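Local atomic coordinates of NAD-dependent aldehyde dehydrogenase (Burkholderia multivorans, PDB entry 5UJU), a protein that probably oxidises aldehydes to carboxylic acids with NAD+ as the electron acceptor. Residues 93-97 and 98-102; 264-267 and 268-271. All coordinates share one frame; numbering follows the deposited sequence.

Contact 1: 93-97 and 98-102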
loop_
_atom_site.group_PDB
_atom_site.type_symbol
_atom_site.label_atom_id
_atom_site.label_comp_id
_atom_site.label_asym_id
_atom_site.label_seq_id
_atom_site.Cartn_x
_atom_site.Cartn_y
_atom_site.Cartn_z
ATOM N N PRO A 93 26.568 -12.726 18.436
ATOM C CA PRO A 93 27.657 -12.102 17.668
ATOM C C PRO A 93 27.254 -10.707 17.225
ATOM O O PRO A 93 26.180 -10.507 16.657
ATOM C CB PRO A 93 27.850 -13.054 16.478
ATOM C CG PRO A 93 26.541 -13.766 16.328
ATOM C CD PRO A 93 25.969 -13.874 17.733
ATOM N N LYS A 94 28.120 -9.734 17.497
ATOM C CA LYS A 94 27.824 -8.345 17.157
ATOM C C LYS A 94 28.207 -8.057 15.701
ATOM O O LYS A 94 29.361 -8.262 15.301
ATOM C CB LYS A 94 28.565 -7.412 18.106
ATOM C CG LYS A 94 28.250 -5.935 17.913
ATOM C CD LYS A 94 29.054 -5.094 18.892
ATOM C CE LYS A 94 29.063 -3.617 18.505
ATOM N NZ LYS A 94 27.964 -2.846 19.123
ATOM N N SER A 95 27.239 -7.609 14.903
ATOM C CA SER A 95 27.465 -7.220 13.517
ATOM C C SER A 95 27.085 -5.760 13.329
ATOM O O SER A 95 26.293 -5.203 14.088
ATOM C CB SER A 95 26.656 -8.074 12.535
ATOM O OG SER A 95 26.865 -9.449 12.768
ATOM N N THR A 96 27.662 -5.142 12.345
ATOM C CA THR A 96 27.227 -3.783 12.091
ATOM C C THR A 96 26.088 -3.763 11.087
ATOM O O THR A 96 25.933 -4.686 10.281
ATOM C CB THR A 96 28.383 -2.941 11.568
ATOM O OG1 THR A 96 28.781 -3.424 10.280
ATOM C CG2 THR A 96 29.554 -2.978 12.535
ATOM N N PRO A 97 25.260 -2.716 11.121
ATOM C CA PRO A 97 24.278 -2.535 10.039
ATOM C C PRO A 97 24.918 -2.573 8.664
ATOM O O PRO A 97 24.385 -3.207 7.747
ATOM C CB PRO A 97 23.674 -1.156 10.349
ATOM C CG PRO A 97 23.798 -1.024 11.834
ATOM C CD PRO A 97 25.058 -1.759 12.231
ATOM N N ASP A 98 26.062 -1.900 8.511
ATOM C CA ASP A 98 26.806 -1.906 7.258
ATOM C C ASP A 98 27.076 -3.320 6.756
ATOM O O ASP A 98 26.769 -3.656 5.606
ATOM C CB ASP A 98 28.120 -1.169 7.475
ATOM C CG ASP A 98 28.367 -0.135 6.435
ATOM O OD1 ASP A 98 28.810 -0.516 5.335
ATOM O OD2 ASP A 98 28.091 1.052 6.714
ATOM N N ALA A 99 27.662 -4.160 7.610
ATOM C CA ALA A 99 28.000 -5.524 7.207
ATOM C C ALA A 99 26.753 -6.330 6.853
ATOM O O ALA A 99 26.763 -7.108 5.895
ATOM C CB ALA A 99 28.788 -6.219 8.316
ATOM N N LEU A 100 25.665 -6.160 7.610
ATOM C CA LEU A 100 24.484 -6.972 7.337
ATOM C C LEU A 100 23.763 -6.485 6.091
ATOM O O LEU A 100 23.202 -7.285 5.341
ATOM C CB LEU A 100 23.543 -6.982 8.542
ATOM C CG LEU A 100 24.069 -7.616 9.828
ATOM C CD1 LEU A 100 22.935 -7.654 10.869
ATOM C CD2 LEU A 100 24.609 -9.025 9.591
ATOM N N ILE A 101 23.754 -5.173 5.854
ATOM C CA ILE A 101 23.197 -4.673 4.601
ATOM C C ILE A 101 23.978 -5.227 3.406
ATOM O O ILE A 101 23.384 -5.631 2.393
ATOM C CB ILE A 101 23.176 -3.137 4.598
ATOM C CG1 ILE A 101 22.044 -2.617 5.495
ATOM C CG2 ILE A 101 23.056 -2.603 3.168
ATOM C CD1 ILE A 101 22.062 -1.122 5.665
ATOM N N ALA A 102 25.310 -5.261 3.498
ATOM C CA ALA A 102 26.094 -5.829 2.384
ATOM C C ALA A 102 25.801 -7.317 2.211
ATOM O O ALA A 102 25.662 -7.806 1.081
ATOM C CB ALA A 102 27.594 -5.604 2.590
#

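Contact 2: 264-267 and 268-271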
loop_
_atom_site.group_PDB
_atom_site.type_symbol
_atom_site.label_atom_id
_atom_site.label_comp_id
_atom_site.label_asym_id
_atom_site.label_seq_id
_atom_site.Cartn_x
_atom_site.Cartn_y
_atom_site.Cartn_z
ATOM N N ASP A 264 21.745 -18.342 -0.196
ATOM C CA ASP A 264 22.637 -17.675 0.742
ATOM C C ASP A 264 21.881 -17.495 2.054
ATOM O O ASP A 264 20.829 -16.840 2.063
ATOM C CB ASP A 264 23.084 -16.331 0.145
ATOM C CG ASP A 264 24.118 -15.593 1.006
ATOM O OD1 ASP A 264 24.256 -15.870 2.221
ATOM O OD2 ASP A 264 24.783 -14.691 0.452
ATOM N N PRO A 265 22.326 -18.099 3.162
ATOM C CA PRO A 265 21.583 -17.929 4.419
ATOM C C PRO A 265 21.463 -16.482 4.847
ATOM O O PRO A 265 20.575 -16.169 5.646
ATOM C CB PRO A 265 22.390 -18.758 5.431
ATOM C CG PRO A 265 23.773 -18.839 4.843
ATOM C CD PRO A 265 23.543 -18.914 3.346
ATOM N N ASN A 266 22.326 -15.589 4.344
ATOM C CA ASN A 266 22.205 -14.176 4.681
ATOM C C ASN A 266 20.990 -13.502 4.052
ATOM O O ASN A 266 20.858 -12.282 4.183
ATOM C CB ASN A 266 23.477 -13.440 4.283
ATOM C CG ASN A 266 24.655 -13.898 5.092
ATOM O OD1 ASN A 266 24.504 -14.227 6.263
ATOM N ND2 ASN A 266 25.835 -13.955 4.470
ATOM N N VAL A 267 20.120 -14.236 3.357
ATOM C CA VAL A 267 18.783 -13.706 3.095
ATOM C C VAL A 267 18.139 -13.228 4.398
ATOM O O VAL A 267 17.427 -12.219 4.405
ATOM C CB VAL A 267 17.921 -14.762 2.362
ATOM C CG1 VAL A 267 16.434 -14.365 2.364
ATOM C CG2 VAL A 267 18.411 -14.908 0.915
ATOM N N VAL A 268 18.436 -13.885 5.528
ATOM C CA VAL A 268 17.939 -13.455 6.841
ATOM C C VAL A 268 19.112 -13.340 7.809
ATOM O O VAL A 268 19.848 -14.314 8.016
ATOM C CB VAL A 268 16.882 -14.421 7.402
ATOM C CG1 VAL A 268 16.442 -13.971 8.794
ATOM C CG2 VAL A 268 15.696 -14.501 6.458
ATOM N N THR A 269 19.274 -12.159 8.422
ATOM C CA THR A 269 20.325 -11.929 9.409
ATOM C C THR A 269 19.732 -11.350 10.689
ATOM O O THR A 269 18.597 -10.861 10.712
ATOM C CB THR A 269 21.422 -10.986 8.886
ATOM O OG1 THR A 269 20.834 -9.774 8.405
ATOM C CG2 THR A 269 22.215 -11.658 7.752
ATOM N N LEU A 270 20.520 -11.404 11.758
ATOM C CA LEU A 270 20.084 -10.980 13.085
ATOM C C LEU A 270 20.983 -9.851 13.561
ATOM O O LEU A 270 22.195 -10.039 13.699
ATOM C CB LEU A 270 20.145 -12.143 14.078
ATOM C CG LEU A 270 19.710 -11.742 15.486
ATOM C CD1 LEU A 270 18.176 -11.793 15.583
ATOM C CD2 LEU A 270 20.386 -12.604 16.567
ATOM N N LEU A 271 20.398 -8.694 13.832
ATOM C CA LEU A 271 21.146 -7.554 14.348
ATOM C C LEU A 271 20.780 -7.413 15.831
ATOM O O LEU A 271 19.845 -6.691 16.193
ATOM C CB LEU A 271 20.830 -6.281 13.545
ATOM C CG LEU A 271 21.532 -4.984 14.003
ATOM C CD1 LEU A 271 23.017 -5.139 13.870
ATOM C CD2 LEU A 271 21.063 -3.758 13.227
HETATM O O HOH W 1 19.739 -10.152 5.776
#

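Contact 1: 93-97 and 98-102
T96 caps the first turn of helix 97-132: it sits at the N-cap, and its hydroxyl accepts from the backbone of A99. The bond from A99 N to T96 OG1 is 3.0 Å long and nearly straight, with an angle of 165° at the hydrogen. The torsion of T96 explains this reach. OG1 lies between the backbone N and the carbonyl carbon (chi1 66°), which turns it to the start of the helix, while CG2 is anti to the carbonyl carbon. The CB of A99 lies 3.4 Å from the same T96 OG1, so the methyl group flanks the capping bond. The CB of D98 packs near this oxygen too. P97 is the first residue of the helix. It has no N-H to offer, and its ring packs against L280 and L284 of helix 278-285. Its carbonyl takes the regular helical bond from I101. S95, one residue before the cap, meets L100. The CB of S95 lies 3.7 Å from CD2 of L100, one branch of the leucine end, and CG of L100 is almost as close to it. L100 CG is anti to its own carbonyl carbon (chi1 -64°), which carries the branch back past the T96 carbonyl toward S95. The hydroxyl of S95 is hydrogen-bonded to the carbonyl of P71, which ties the loop ahead of the helix to the chain around residue 71. One residue on from A99, L100 N donates to T96 O at 3.1 Å.

Contact 2: 264-267 and 268-271
N266 and T269 meet through an amide oxygen and a methyl group. OD1 of N266 lies 3.7 Å from CG2 of T269, and the two side chains run at a slant to each other. A water joins the same two residues by a second route. It donates to N266 O at 2.9 Å and is also hydrogen-bonded to T269 OG1. The chi1 of T269, 53°, places OG1 between the backbone N and the carbonyl carbon, at the water, while CG2, anti to the carbonyl carbon, meets N266 OD1. Next along the chain, CG1 of V267 touches CG2 of V268 at 4.2 Å. The backbone here is a short 3-10 turn, 265-267, that leads into strand 268-270. With strand 234-238, its parallel neighbour, and helix 245-260 between them, this strand completes a beta-alpha-beta crossover. V268 N donates to P265 O at 3.1 Å, from above the carbonyl plane. D264 opens the turn as an Asx turn: its OD1 accepts from N266 N at 2.9 Å, with the donor above the carboxylate plane. Further out, R255 of helix 245-260 donates through NH1 to both N266 OD1 and V268 O, fixing the amide that faces T269. T269 and V267 also bond through their backbones to V235 of strand 234-238.

Contacts 1 and 2 lie side by side, with centres about 10 Å apart, and contact 1 comes first in the chain. L100 is the main bridge between them. Its CD1 lies 3.7 Å from CB of L271, and its CD2 lies 3.8 Å from CB of T269. S95 adds to the join, with its backbone O 3.3 Å from CD1 of L271. L100, in the first turn of helix 97-132, and S95 just before the helix thus pack on strand 268-270 and on L271 just after it, mostly through carbon atoms and partly through carbonyl oxygens. Q70 touches both contacts: its side chain is hydrogen-bonded to L270 O, and L100 and T269 pack on it. Neither contact includes G348 or G458, the residues of the sodium site.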